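Local atomic coordinates of terminal uridylyltransferase 1 (Trypanosoma brucei, PDB entry 5HZD), a protein that adds uridines from UTP to the 3' ends of guide RNAs, ribosomal RNAs and some mRNAs and takes part in mitochondrial RNA editing. Residues R197-I202 with V251-C256; V228-W233 with S241-S246; I339-I344 with N415-N420; R428-H433 with C464-Y469. All coordinates share one frame; numbering follows the deposited sequence.

Contact 1 of 4, residues R197-I202 with V251-C256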
loop_
_atom_site.group_PDB
_atom_site.type_symbol
_atom_site.label_atom_id
_atom_site.label_comp_id
_atom_site.label_asym_id
_atom_site.label_seq_id
_atom_site.Cartn_x
_atom_site.Cartn_y
_atom_site.Cartn_z
ATOM N N ARG A 197 -14.687 -9.588 22.729
ATOM C CA ARG A 197 -15.090 -10.853 22.124
ATOM C C ARG A 197 -16.484 -11.267 22.561
ATOM O O ARG A 197 -16.842 -12.442 22.477
ATOM C CB ARG A 197 -14.069 -11.972 22.368
ATOM C CG ARG A 197 -13.665 -12.175 23.813
ATOM C CD ARG A 197 -12.395 -13.029 23.887
ATOM N NE ARG A 197 -11.870 -13.077 25.247
ATOM C CZ ARG A 197 -12.284 -13.933 26.176
ATOM N NH1 ARG A 197 -13.227 -14.821 25.891
ATOM N NH2 ARG A 197 -11.752 -13.908 27.390
ATOM N N SER A 198 -17.277 -10.287 22.974
ATOM C CA SER A 198 -18.685 -10.525 23.302
ATOM C C SER A 198 -19.626 -9.812 22.343
ATOM O O SER A 198 -19.314 -8.732 21.830
ATOM C CB SER A 198 -18.994 -10.057 24.714
ATOM O OG SER A 198 -18.140 -10.726 25.646
ATOM N N ILE A 199 -20.785 -10.417 22.121
ATOM C CA ILE A 199 -21.795 -9.845 21.227
ATOM C C ILE A 199 -23.165 -9.916 21.887
ATOM O O ILE A 199 -23.358 -10.610 22.887
ATOM C CB ILE A 199 -21.855 -10.599 19.879
ATOM C CG1 ILE A 199 -22.196 -12.070 20.125
ATOM C CG2 ILE A 199 -20.528 -10.460 19.114
ATOM C CD1 ILE A 199 -22.234 -12.912 18.862
ATOM N N ARG A 200 -24.130 -9.212 21.314
ATOM C CA ARG A 200 -25.463 -9.173 21.851
ATOM C C ARG A 200 -26.456 -9.363 20.723
ATOM O O ARG A 200 -26.382 -8.664 19.717
ATOM C CB ARG A 200 -25.711 -7.794 22.427
ATOM C CG ARG A 200 -26.674 -7.784 23.556
ATOM C CD ARG A 200 -25.970 -7.372 24.843
ATOM N NE ARG A 200 -25.167 -6.168 24.661
ATOM C CZ ARG A 200 -25.667 -4.952 24.469
ATOM N NH1 ARG A 200 -26.980 -4.763 24.420
ATOM N NH2 ARG A 200 -24.847 -3.920 24.317
ATOM N N PHE A 201 -27.393 -10.281 20.906
ATOM C CA PHE A 201 -28.499 -10.373 19.973
ATOM C C PHE A 201 -29.721 -9.691 20.581
ATOM O O PHE A 201 -30.166 -10.086 21.655
ATOM C CB PHE A 201 -28.821 -11.842 19.725
ATOM C CG PHE A 201 -27.717 -12.601 19.048
ATOM C CD1 PHE A 201 -26.682 -13.169 19.790
ATOM C CD2 PHE A 201 -27.732 -12.780 17.664
ATOM C CE1 PHE A 201 -25.665 -13.866 19.152
ATOM C CE2 PHE A 201 -26.730 -13.490 17.026
ATOM C CZ PHE A 201 -25.689 -14.032 17.769
ATOM N N ILE A 202 -30.300 -8.693 19.898
ATOM C CA ILE A 202 -31.567 -8.116 20.336
ATOM C C ILE A 202 -32.681 -8.730 19.503
ATOM O O ILE A 202 -32.609 -8.697 18.269
ATOM C CB ILE A 202 -31.595 -6.586 20.121
ATOM C CG1 ILE A 202 -30.430 -5.938 20.873
ATOM C CG2 ILE A 202 -32.927 -6.002 20.526
ATOM C CD1 ILE A 202 -30.364 -6.327 22.284
ATOM N N VAL A 251 -16.939 -12.480 15.719
ATOM C CA VAL A 251 -17.489 -12.082 14.425
ATOM C C VAL A 251 -18.152 -13.267 13.697
ATOM O O VAL A 251 -19.206 -13.122 13.093
ATOM C CB VAL A 251 -16.404 -11.414 13.567
ATOM C CG1 VAL A 251 -16.966 -11.060 12.184
ATOM C CG2 VAL A 251 -15.878 -10.166 14.289
ATOM N N ARG A 252 -17.526 -14.440 13.764
ATOM C CA ARG A 252 -18.083 -15.646 13.169
ATOM C C ARG A 252 -19.463 -15.927 13.778
ATOM O O ARG A 252 -20.410 -16.248 13.036
ATOM C CB ARG A 252 -17.076 -16.810 13.316
ATOM C CG ARG A 252 -17.394 -18.069 12.484
ATOM C CD ARG A 252 -16.234 -19.103 12.543
ATOM N NE ARG A 252 -15.049 -18.638 11.817
ATOM C CZ ARG A 252 -13.841 -18.467 12.349
ATOM N NH1 ARG A 252 -13.618 -18.740 13.631
ATOM N NH2 ARG A 252 -12.841 -18.034 11.584
ATOM N N ALA A 253 -19.608 -15.756 15.094
ATOM C CA ALA A 253 -20.915 -15.916 15.753
ATOM C C ALA A 253 -21.939 -14.869 15.305
ATOM O O ALA A 253 -23.106 -15.186 15.090
ATOM C CB ALA A 253 -20.770 -15.903 17.283
ATOM N N ALA A 254 -21.522 -13.614 15.177
ATOM C CA ALA A 254 -22.438 -12.544 14.727
ATOM C C ALA A 254 -22.894 -12.736 13.284
ATOM O O ALA A 254 -23.937 -12.203 12.872
ATOM C CB ALA A 254 -21.763 -11.193 14.889
ATOM N N MET A 255 -22.152 -13.540 12.532
ATOM C CA MET A 255 -22.533 -13.872 11.151
ATOM C C MET A 255 -23.444 -15.085 11.037
ATOM O O MET A 255 -23.814 -15.466 9.931
ATOM C CB MET A 255 -21.293 -14.052 10.265
ATOM C CG MET A 255 -20.528 -12.754 9.986
ATOM S SD MET A 255 -21.569 -11.465 9.265
ATOM C CE MET A 255 -22.108 -12.334 7.790
ATOM N N CYS A 256 -23.815 -15.703 12.159
ATOM C CA CYS A 256 -24.683 -16.879 12.074
ATOM C C CYS A 256 -26.056 -16.464 11.555
ATOM O O CYS A 256 -26.419 -15.285 11.566
ATOM C CB CYS A 256 -24.791 -17.630 13.414
ATOM S SG CYS A 256 -25.923 -16.882 14.601
#

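Contact 2 of 4, residues V228-W233 with S241-S246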
loop_
_atom_site.group_PDB
_atom_site.type_symbol
_atom_site.label_atom_id
_atom_site.label_comp_id
_atom_site.label_asym_id
_atom_site.label_seq_id
_atom_site.Cartn_x
_atom_site.Cartn_y
_atom_site.Cartn_z
ATOM N N VAL A 228 -17.612 -21.124 22.126
ATOM C CA VAL A 228 -18.518 -20.390 22.997
ATOM C C VAL A 228 -18.106 -20.516 24.448
ATOM O O VAL A 228 -18.086 -21.622 25.002
ATOM C CB VAL A 228 -19.962 -20.894 22.875
ATOM C CG1 VAL A 228 -20.807 -20.299 23.994
ATOM C CG2 VAL A 228 -20.546 -20.557 21.518
ATOM N N GLN A 229 -17.796 -19.393 25.084
ATOM C CA GLN A 229 -17.407 -19.433 26.492
ATOM C C GLN A 229 -18.572 -19.250 27.446
ATOM O O GLN A 229 -18.640 -19.920 28.472
ATOM C CB GLN A 229 -16.319 -18.406 26.797
ATOM C CG GLN A 229 -14.969 -18.760 26.245
ATOM C CD GLN A 229 -13.900 -17.790 26.724
ATOM O OE1 GLN A 229 -14.183 -16.861 27.495
ATOM N NE2 GLN A 229 -12.667 -18.000 26.273
ATOM N N GLN A 230 -19.507 -18.367 27.106
ATOM C CA GLN A 230 -20.608 -18.086 27.998
ATOM C C GLN A 230 -21.753 -17.535 27.165
ATOM O O GLN A 230 -21.519 -16.767 26.228
ATOM C CB GLN A 230 -20.186 -17.040 29.015
ATOM C CG GLN A 230 -21.270 -16.691 30.000
ATOM C CD GLN A 230 -20.846 -15.628 30.989
ATOM O OE1 GLN A 230 -19.990 -14.788 30.710
ATOM N NE2 GLN A 230 -21.440 -15.667 32.159
ATOM N N VAL A 231 -22.964 -17.955 27.482
ATOM C CA VAL A 231 -24.154 -17.421 26.842
ATOM C C VAL A 231 -25.153 -17.110 27.944
ATOM O O VAL A 231 -25.327 -17.930 28.859
ATOM C CB VAL A 231 -24.778 -18.463 25.915
ATOM C CG1 VAL A 231 -26.162 -18.037 25.520
ATOM C CG2 VAL A 231 -23.909 -18.653 24.683
ATOM N N TRP A 232 -25.795 -15.939 27.887
ATOM C CA TRP A 232 -26.809 -15.597 28.886
ATOM C C TRP A 232 -27.954 -14.714 28.363
ATOM O O TRP A 232 -27.782 -13.953 27.412
ATOM C CB TRP A 232 -26.154 -14.990 30.128
ATOM C CG TRP A 232 -25.492 -13.637 29.957
ATOM C CD1 TRP A 232 -25.976 -12.443 30.410
ATOM C CD2 TRP A 232 -24.205 -13.347 29.362
ATOM N NE1 TRP A 232 -25.092 -11.431 30.123
ATOM C CE2 TRP A 232 -23.997 -11.954 29.482
ATOM C CE3 TRP A 232 -23.213 -14.127 28.740
ATOM C CZ2 TRP A 232 -22.850 -11.318 28.987
ATOM C CZ3 TRP A 232 -22.069 -13.490 28.241
ATOM C CH2 TRP A 232 -21.900 -12.096 28.369
ATOM N N TRP A 233 -29.123 -14.831 28.982
ATOM C CA TRP A 233 -30.311 -14.113 28.525
ATOM C C TRP A 233 -30.798 -13.085 29.534
ATOM O O TRP A 233 -30.623 -13.255 30.744
ATOM C CB TRP A 233 -31.448 -15.098 28.263
ATOM C CG TRP A 233 -31.242 -15.962 27.076
ATOM C CD1 TRP A 233 -30.490 -17.102 26.998
ATOM C CD2 TRP A 233 -31.800 -15.757 25.775
ATOM N NE1 TRP A 233 -30.527 -17.609 25.718
ATOM C CE2 TRP A 233 -31.336 -16.807 24.951
ATOM C CE3 TRP A 233 -32.630 -14.777 25.223
ATOM C CZ2 TRP A 233 -31.696 -16.917 23.604
ATOM C CZ3 TRP A 233 -32.990 -14.887 23.886
ATOM C CH2 TRP A 233 -32.513 -15.943 23.089
ATOM N N SER A 241 -26.791 -12.493 25.217
ATOM C CA SER A 241 -25.398 -12.096 25.073
ATOM C C SER A 241 -24.532 -13.345 25.013
ATOM O O SER A 241 -24.904 -14.385 25.553
ATOM C CB SER A 241 -24.956 -11.247 26.260
ATOM O OG SER A 241 -25.806 -10.132 26.439
ATOM N N ALA A 242 -23.386 -13.242 24.359
ATOM C CA ALA A 242 -22.492 -14.383 24.245
ATOM C C ALA A 242 -21.062 -13.892 24.267
ATOM O O ALA A 242 -20.711 -12.911 23.583
ATOM C CB ALA A 242 -22.756 -15.144 22.954
ATOM N N THR A 243 -20.238 -14.579 25.049
ATOM C CA THR A 243 -18.802 -14.361 25.030
ATOM C C THR A 243 -18.150 -15.524 24.309
ATOM O O THR A 243 -18.369 -16.688 24.648
ATOM C CB THR A 243 -18.241 -14.258 26.449
ATOM O OG1 THR A 243 -18.809 -13.110 27.082
ATOM C CG2 THR A 243 -16.720 -14.099 26.411
ATOM N N LEU A 244 -17.347 -15.208 23.310
ATOM C CA LEU A 244 -16.739 -16.220 22.471
ATOM C C LEU A 244 -15.273 -16.316 22.856
ATOM O O LEU A 244 -14.775 -15.456 23.570
ATOM C CB LEU A 244 -16.882 -15.839 20.990
ATOM C CG LEU A 244 -18.317 -15.845 20.434
ATOM C CD1 LEU A 244 -19.075 -17.102 20.867
ATOM C CD2 LEU A 244 -19.097 -14.600 20.818
ATOM N N GLU A 245 -14.587 -17.342 22.365
ATOM C CA GLU A 245 -13.206 -17.611 22.801
ATOM C C GLU A 245 -12.202 -16.595 22.256
ATOM O O GLU A 245 -11.091 -16.448 22.796
ATOM C CB GLU A 245 -12.791 -19.029 22.400
ATOM C CG GLU A 245 -12.635 -19.236 20.907
ATOM C CD GLU A 245 -12.348 -20.684 20.542
ATOM O OE1 GLU A 245 -12.544 -21.053 19.361
ATOM O OE2 GLU A 245 -11.927 -21.452 21.437
ATOM N N SER A 246 -12.589 -15.892 21.196
ATOM C CA SER A 246 -11.691 -14.939 20.548
ATOM C C SER A 246 -12.522 -13.886 19.834
ATOM O O SER A 246 -13.723 -14.052 19.658
ATOM C CB SER A 246 -10.801 -15.651 19.538
ATOM O OG SER A 246 -11.543 -16.051 18.402
HETATM O O HOH W 1 -28.257 -10.768 27.763
#

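Contact 3 of 4, residues I339-I344 with N415-N420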
loop_
_atom_site.group_PDB
_atom_site.type_symbol
_atom_site.label_atom_id
_atom_site.label_comp_id
_atom_site.label_asym_id
_atom_site.label_seq_id
_atom_site.Cartn_x
_atom_site.Cartn_y
_atom_site.Cartn_z
ATOM N N ILE A 339 7.541 5.256 -6.900
ATOM C CA ILE A 339 8.746 5.586 -6.128
ATOM C C ILE A 339 9.471 4.299 -5.726
ATOM O O ILE A 339 10.693 4.228 -5.809
ATOM C CB ILE A 339 8.424 6.439 -4.883
ATOM C CG1 ILE A 339 7.707 7.745 -5.276
ATOM C CG2 ILE A 339 9.733 6.823 -4.113
ATOM C CD1 ILE A 339 8.455 8.605 -6.312
ATOM N N ASN A 340 8.733 3.265 -5.304
ATOM C CA ASN A 340 9.391 1.997 -4.980
ATOM C C ASN A 340 10.089 1.405 -6.208
ATOM O O ASN A 340 11.186 0.830 -6.102
ATOM C CB ASN A 340 8.381 0.984 -4.431
ATOM C CG ASN A 340 8.145 1.131 -2.955
ATOM O OD1 ASN A 340 9.069 1.378 -2.191
ATOM N ND2 ASN A 340 6.893 0.974 -2.539
ATOM N N ILE A 341 9.479 1.558 -7.394
ATOM C CA ILE A 341 10.125 1.062 -8.599
ATOM C C ILE A 341 11.410 1.852 -8.884
ATOM O O ILE A 341 12.425 1.256 -9.275
ATOM C CB ILE A 341 9.165 1.052 -9.800
ATOM C CG1 ILE A 341 8.070 0.009 -9.539
ATOM C CG2 ILE A 341 9.923 0.743 -11.114
ATOM C CD1 ILE A 341 6.818 0.196 -10.406
ATOM N N MET A 342 11.386 3.170 -8.691
ATOM C CA MET A 342 12.607 3.945 -8.840
ATOM C C MET A 342 13.705 3.407 -7.920
ATOM O O MET A 342 14.843 3.259 -8.336
ATOM C CB MET A 342 12.390 5.426 -8.510
ATOM C CG MET A 342 11.532 6.151 -9.525
ATOM S SD MET A 342 11.463 7.913 -9.156
ATOM C CE MET A 342 13.171 8.407 -9.353
ATOM N N TRP A 343 13.377 3.146 -6.663
ATOM C CA TRP A 343 14.377 2.685 -5.713
ATOM C C TRP A 343 14.886 1.314 -6.104
ATOM O O TRP A 343 16.094 1.070 -6.138
ATOM C CB TRP A 343 13.691 2.667 -4.337
ATOM C CG TRP A 343 14.416 1.996 -3.196
ATOM C CD1 TRP A 343 13.932 0.970 -2.433
ATOM C CD2 TRP A 343 15.667 2.387 -2.587
ATOM N NE1 TRP A 343 14.829 0.667 -1.418
ATOM C CE2 TRP A 343 15.887 1.532 -1.491
ATOM C CE3 TRP A 343 16.628 3.357 -2.888
ATOM C CZ2 TRP A 343 17.010 1.623 -0.679
ATOM C CZ3 TRP A 343 17.755 3.449 -2.061
ATOM C CH2 TRP A 343 17.945 2.569 -0.990
ATOM N N ILE A 344 13.983 0.405 -6.430
ATOM C CA ILE A 344 14.419 -0.959 -6.763
ATOM C C ILE A 344 15.238 -0.986 -8.060
ATOM O O ILE A 344 16.234 -1.711 -8.150
ATOM C CB ILE A 344 13.226 -1.859 -6.906
ATOM C CG1 ILE A 344 12.626 -2.049 -5.514
ATOM C CG2 ILE A 344 13.645 -3.209 -7.457
ATOM C CD1 ILE A 344 11.212 -2.654 -5.551
ATOM N N ASN A 415 15.998 6.885 -21.667
ATOM C CA ASN A 415 15.773 5.576 -21.072
ATOM C C ASN A 415 14.555 5.530 -20.162
ATOM O O ASN A 415 13.972 6.553 -19.838
ATOM C CB ASN A 415 17.014 5.139 -20.289
ATOM C CG ASN A 415 18.207 4.841 -21.201
ATOM O OD1 ASN A 415 18.058 4.583 -22.418
ATOM N ND2 ASN A 415 19.401 4.844 -20.610
ATOM N N VAL A 416 14.194 4.326 -19.756
ATOM C CA VAL A 416 12.990 4.109 -18.970
ATOM C C VAL A 416 13.375 3.336 -17.727
ATOM O O VAL A 416 14.120 2.360 -17.805
ATOM C CB VAL A 416 12.014 3.221 -19.769
ATOM C CG1 VAL A 416 10.752 2.882 -18.918
ATOM C CG2 VAL A 416 11.643 3.880 -21.120
ATOM N N ILE A 417 12.857 3.757 -16.579
ATOM C CA ILE A 417 13.022 2.994 -15.326
ATOM C C ILE A 417 12.128 1.771 -15.435
ATOM O O ILE A 417 10.902 1.895 -15.480
ATOM C CB ILE A 417 12.619 3.879 -14.140
ATOM C CG1 ILE A 417 13.545 5.115 -14.061
ATOM C CG2 ILE A 417 12.690 3.099 -12.821
ATOM C CD1 ILE A 417 13.203 6.123 -12.940
ATOM N N SER A 418 12.716 0.583 -15.537
ATOM C CA SER A 418 11.911 -0.595 -15.815
ATOM C C SER A 418 12.507 -1.830 -15.181
ATOM O O SER A 418 13.726 -2.059 -15.255
ATOM C CB SER A 418 11.792 -0.829 -17.333
ATOM O OG SER A 418 11.048 -2.028 -17.538
ATOM N N LEU A 419 11.643 -2.608 -14.526
ATOM C CA LEU A 419 12.046 -3.899 -13.956
ATOM C C LEU A 419 11.654 -5.035 -14.883
ATOM O O LEU A 419 11.821 -6.205 -14.544
ATOM C CB LEU A 419 11.386 -4.109 -12.578
ATOM C CG LEU A 419 11.630 -2.998 -11.563
ATOM C CD1 LEU A 419 10.838 -3.345 -10.303
ATOM C CD2 LEU A 419 13.107 -2.933 -11.316
ATOM N N ASN A 420 11.181 -4.741 -16.096
ATOM C CA ASN A 420 10.695 -5.820 -16.944
ATOM C C ASN A 420 11.791 -6.543 -17.692
ATOM O O ASN A 420 11.531 -7.572 -18.339
ATOM C CB ASN A 420 9.678 -5.302 -17.964
ATOM C CG ASN A 420 8.361 -4.980 -17.335
ATOM O OD1 ASN A 420 8.194 -3.932 -16.756
ATOM N ND2 ASN A 420 7.419 -5.914 -17.409
#

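Contact 4 of 4, residues R428-H433 with C464-Y469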
loop_
_atom_site.group_PDB
_atom_site.type_symbol
_atom_site.label_atom_id
_atom_site.label_comp_id
_atom_site.label_asym_id
_atom_site.label_seq_id
_atom_site.Cartn_x
_atom_site.Cartn_y
_atom_site.Cartn_z
ATOM N N ARG A 428 12.571 4.134 -26.973
ATOM C CA ARG A 428 12.274 3.592 -28.293
ATOM C C ARG A 428 11.839 2.122 -28.193
ATOM O O ARG A 428 10.936 1.702 -28.910
ATOM C CB ARG A 428 13.454 3.794 -29.250
ATOM C CG ARG A 428 13.170 3.236 -30.640
ATOM C CD ARG A 428 14.341 3.495 -31.568
ATOM N NE ARG A 428 14.519 4.924 -31.833
ATOM C CZ ARG A 428 13.986 5.565 -32.872
ATOM N NH1 ARG A 428 13.235 4.907 -33.746
ATOM N NH2 ARG A 428 14.199 6.865 -33.030
ATOM N N MET A 429 12.400 1.366 -27.241
ATOM C CA MET A 429 12.000 -0.046 -27.100
ATOM C C MET A 429 10.515 -0.169 -26.801
ATOM O O MET A 429 9.856 -1.080 -27.297
ATOM C CB MET A 429 12.842 -0.775 -26.027
ATOM C CG MET A 429 14.288 -1.027 -26.467
ATOM S SD MET A 429 15.241 -1.582 -25.049
ATOM C CE MET A 429 14.067 -2.854 -24.597
ATOM N N LEU A 430 9.955 0.766 -26.018
ATOM C CA LEU A 430 8.539 0.694 -25.644
ATOM C C LEU A 430 7.613 1.499 -26.553
ATOM O O LEU A 430 6.396 1.483 -26.364
ATOM C CB LEU A 430 8.363 1.194 -24.204
ATOM C CG LEU A 430 9.232 0.504 -23.143
ATOM C CD1 LEU A 430 8.791 0.915 -21.723
ATOM C CD2 LEU A 430 9.156 -1.007 -23.256
ATOM N N GLY A 431 8.202 2.230 -27.493
ATOM C CA GLY A 431 7.461 3.117 -28.374
ATOM C C GLY A 431 7.143 4.420 -27.644
ATOM O O GLY A 431 6.199 5.122 -28.018
ATOM N N TRP A 432 7.940 4.743 -26.638
ATOM C CA TRP A 432 7.726 5.942 -25.825
ATOM C C TRP A 432 8.695 7.072 -26.222
ATOM O O TRP A 432 8.871 8.051 -25.489
ATOM C CB TRP A 432 7.911 5.598 -24.349
ATOM C CG TRP A 432 6.847 4.711 -23.790
ATOM C CD1 TRP A 432 5.776 4.166 -24.459
ATOM C CD2 TRP A 432 6.746 4.266 -22.439
ATOM N NE1 TRP A 432 5.017 3.414 -23.593
ATOM C CE2 TRP A 432 5.596 3.447 -22.352
ATOM C CE3 TRP A 432 7.534 4.453 -21.300
ATOM C CZ2 TRP A 432 5.204 2.833 -21.159
ATOM C CZ3 TRP A 432 7.146 3.885 -20.121
ATOM C CH2 TRP A 432 5.982 3.069 -20.049
ATOM N N HIS A 433 9.314 6.944 -27.394
ATOM C CA HIS A 433 10.268 7.948 -27.869
ATOM C C HIS A 433 9.586 9.103 -28.611
ATOM O O HIS A 433 10.242 10.086 -28.977
ATOM C CB HIS A 433 11.291 7.297 -28.784
ATOM C CG HIS A 433 10.681 6.663 -29.985
ATOM N ND1 HIS A 433 9.749 5.649 -29.895
ATOM C CD2 HIS A 433 10.843 6.913 -31.307
ATOM C CE1 HIS A 433 9.365 5.301 -31.111
ATOM N NE2 HIS A 433 10.015 6.052 -31.985
ATOM N N CYS A 464 9.975 8.469 -17.600
ATOM C CA CYS A 464 9.324 7.197 -17.894
ATOM C C CYS A 464 9.632 6.110 -16.886
ATOM O O CYS A 464 10.807 5.809 -16.626
ATOM C CB CYS A 464 9.755 6.701 -19.278
ATOM S SG CYS A 464 9.158 7.775 -20.599
ATOM N N ILE A 465 8.577 5.501 -16.339
ATOM C CA ILE A 465 8.710 4.363 -15.432
ATOM C C ILE A 465 7.710 3.331 -15.953
ATOM O O ILE A 465 6.501 3.617 -16.045
ATOM C CB ILE A 465 8.333 4.756 -13.995
ATOM C CG1 ILE A 465 9.280 5.843 -13.487
ATOM C CG2 ILE A 465 8.419 3.539 -13.100
ATOM C CD1 ILE A 465 8.936 6.280 -12.044
ATOM N N GLU A 466 8.209 2.168 -16.345
ATOM C CA GLU A 466 7.349 1.130 -16.909
ATOM C C GLU A 466 6.626 0.387 -15.780
ATOM O O GLU A 466 7.260 -0.086 -14.818
ATOM C CB GLU A 466 8.193 0.165 -17.758
ATOM C CG GLU A 466 7.367 -0.987 -18.400
ATOM C CD GLU A 466 8.108 -1.841 -19.430
ATOM O OE1 GLU A 466 9.363 -1.908 -19.461
ATOM O OE2 GLU A 466 7.410 -2.475 -20.258
ATOM N N ASP A 467 5.295 0.278 -15.868
ATOM C CA ASP A 467 4.559 -0.548 -14.906
ATOM C C ASP A 467 4.891 -2.027 -15.149
ATOM O O ASP A 467 4.850 -2.515 -16.292
ATOM C CB ASP A 467 3.051 -0.337 -15.068
ATOM C CG ASP A 467 2.260 -1.048 -14.009
ATOM O OD1 ASP A 467 2.099 -2.272 -14.112
ATOM O OD2 ASP A 467 1.778 -0.387 -13.086
ATOM N N PRO A 468 5.257 -2.759 -14.080
ATOM C CA PRO A 468 5.693 -4.144 -14.261
ATOM C C PRO A 468 4.668 -5.068 -14.927
ATOM O O PRO A 468 5.067 -5.921 -15.721
ATOM C CB PRO A 468 5.950 -4.600 -12.822
ATOM C CG PRO A 468 6.441 -3.362 -12.153
ATOM C CD PRO A 468 5.559 -2.262 -12.728
ATOM N N TYR A 469 3.381 -4.889 -14.632
ATOM C CA TYR A 469 2.376 -5.851 -15.136
ATOM C C TYR A 469 1.368 -5.289 -16.130
ATOM O O TYR A 469 0.676 -6.049 -16.821
ATOM C CB TYR A 469 1.656 -6.543 -13.970
ATOM C CG TYR A 469 2.597 -7.351 -13.098
ATOM C CD1 TYR A 469 3.265 -8.478 -13.601
ATOM C CD2 TYR A 469 2.829 -6.974 -11.783
ATOM C CE1 TYR A 469 4.141 -9.207 -12.812
ATOM C CE2 TYR A 469 3.698 -7.696 -10.983
ATOM C CZ TYR A 469 4.347 -8.791 -11.503
ATOM O OH TYR A 469 5.189 -9.507 -10.708
#

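Contact 1 of 4, residues R197-I202 with V251-C256
I199 in strand 198-203 and A254, the last residue of helix 247-254, mark the nearest approach of the two backbones, with CA atoms 7.1 Å apart. I199 bridges the gap: CG1 stands between the backbone N and the carbonyl carbon (chi1 59°), CD1 is extended beyond it (chi2 -178°), and this methyl lands 3.7 Å from A253 CB and 3.8 Å from the backbone N of A254. Two residues on, F201 turns its ring edge to the helix terminus, with CZ 3.9 Å from A253 O and that oxygen near the ring plane. A253 O is the acceptor of the backbone N of C256, at 3.1 Å. C256 SG lies obliquely to the F201 ring, 5.3 Å from its centroid, a sulfur-aromatic contact with CE2 as the nearest ring atom. V219 of helix 209-223 touches both F201 and A253. This is helix-on-sheet packing in the alpha/beta domain inserted between palm strands 174-177 and 285-288, probably the middle domain known from trypanosomal editing TUTases.

Contact 2 of 4, residues V228-W233 with S241-S246
A beta hairpin with a classic bulge joins V228-W233 to S241-S246: Q229 and Q230 lie opposite the single T243. T243 O takes two bonds, from Q229 N at 2.8 Å and from Q230 N at 3.2 Å, the latter on a lone pair, while T243 N donates to Q230 O. Beyond the bulge the register is regular, and W232 and S241 form a hydrogen-bonded pair through both backbone bonds. A water donates to W232 O and bonds S241 OG. W232 CG sits between the backbone N and the carbonyl carbon (chi1 67°), and the indole lies over the neighbouring strand. S241 CB meets one face in a CH-pi contact, 3.5 Å from the centroid of the W232 six-membered ring, and T243 OG1 lies at the ring edge, 3.5 Å from W232 CZ3; that hydroxyl bonds S198 OG. Q230, W232, S241 and T243 point to one face of the sheet, V228, V231, A242 and L244 to the other, with V228 CG2 3.8 Å from L244 CD1. V228 packs on helix 209-223 and L244 on helix 247-254, which S246 OG caps at its start; strand 228-233 is one edge of the antiparallel sheet, with 239-244 between it and 198-203.

Contact 3 of 4, residues I339-I344 with N415-N420
I417 has CG1 anti to its carbonyl carbon (chi1 -62°) and CD1 extended beyond it (chi2 177°), which brings CD1 to 3.8 Å from CG of M342 on the helix. Its other branch, CG2, is anti to the backbone N and sits 4.0 Å from CG2 of I341 and equally far from the I341 carbonyl oxygen, so the two arms of I417 straddle successive residues of the helix. L419, two residues on, reaches the same helix with its branched end. L419 CG lies 4.1 Å from I341 CG2, and L419 CD2 is 3.9 Å from I344 CG2, the two side chains crossing at about a right angle. I341 and I344 were each modelled in two conformers, so their contacts are those of one conformer only. Between the two apolar residues S418 points away from the helix, and its OG accepts from N420 N at 3.1 Å in an ST turn. Two backbone carbonyls of the segments are bonded by tyrosines: Y406 OH to M342 O and Y355 OH to L419 O. The layer probably backs the UTP site of the nucleotidyltransferase. Helix 336-349 opens with the UTP-binding residues S336 and Y337, and the side chain of I341 is about 4 Å from that of Y337.

Contact 4 of 4, residues R428-H433 with C464-Y469
W432 presents the rim of its benzene ring to C464-E466, while L430 from its own segment lies over one ring face and carries on to E466. On the rim, W432 CE3 is 3.8 Å from C464 CB, which sits near the ring plane, as does I465 O beside CH2. The C464 sulfur is oblique to the ring, its SG 5.0 Å from the centroid of the W432 six-membered ring, and E466 CA approaches W432 CH2 at 3.9 Å, also obliquely. L430 CD1 stands 3.6 Å above the W432 indole plane, offset toward the rim, and 3.6 Å from E466 CD. G431, with positive phi, ends the short helix in a Schellman motif, and the chain turns there. Residues 465-469 open what is assigned as the nucleotide recognition motif. E466 reaches L430 with CG anti to the backbone N (chi1 180°) and the chain extended, the apolar methyls of L430 lying beside its carboxylate; OE1 bonds S418 OG and forms a salt bridge with R421. W432 NE1 bonds N472 OD1, and Y461 stacks on the indole. D467 OD1 accepts from Y469 N at 3.0 Å in an Asx turn, on the anti side, 24° out of the carboxylate plane.

The contacts fall into two pairs on opposite sides of the chain's centre. Contacts 1 and 2, 9 Å apart between centres, reach the same inserted sheet, where R197 NH1 probably bonds Q229 OE1 at 2.8 Å and L244 O at 2.9 Å; neither is near an annotated site. Contacts 3 and 4, centres 10 Å apart, touch through E466, whose N meets I417 O at 2.8 Å, and P468 packs on I341. This pair adjoins the UTP site, the side chain of I465 being about 7 Å from that of Y337. Contacts of different pairs are 47 to 58 Å apart, centre to centre; the probable catalytic metal ligands D123 and D125 belong to neither.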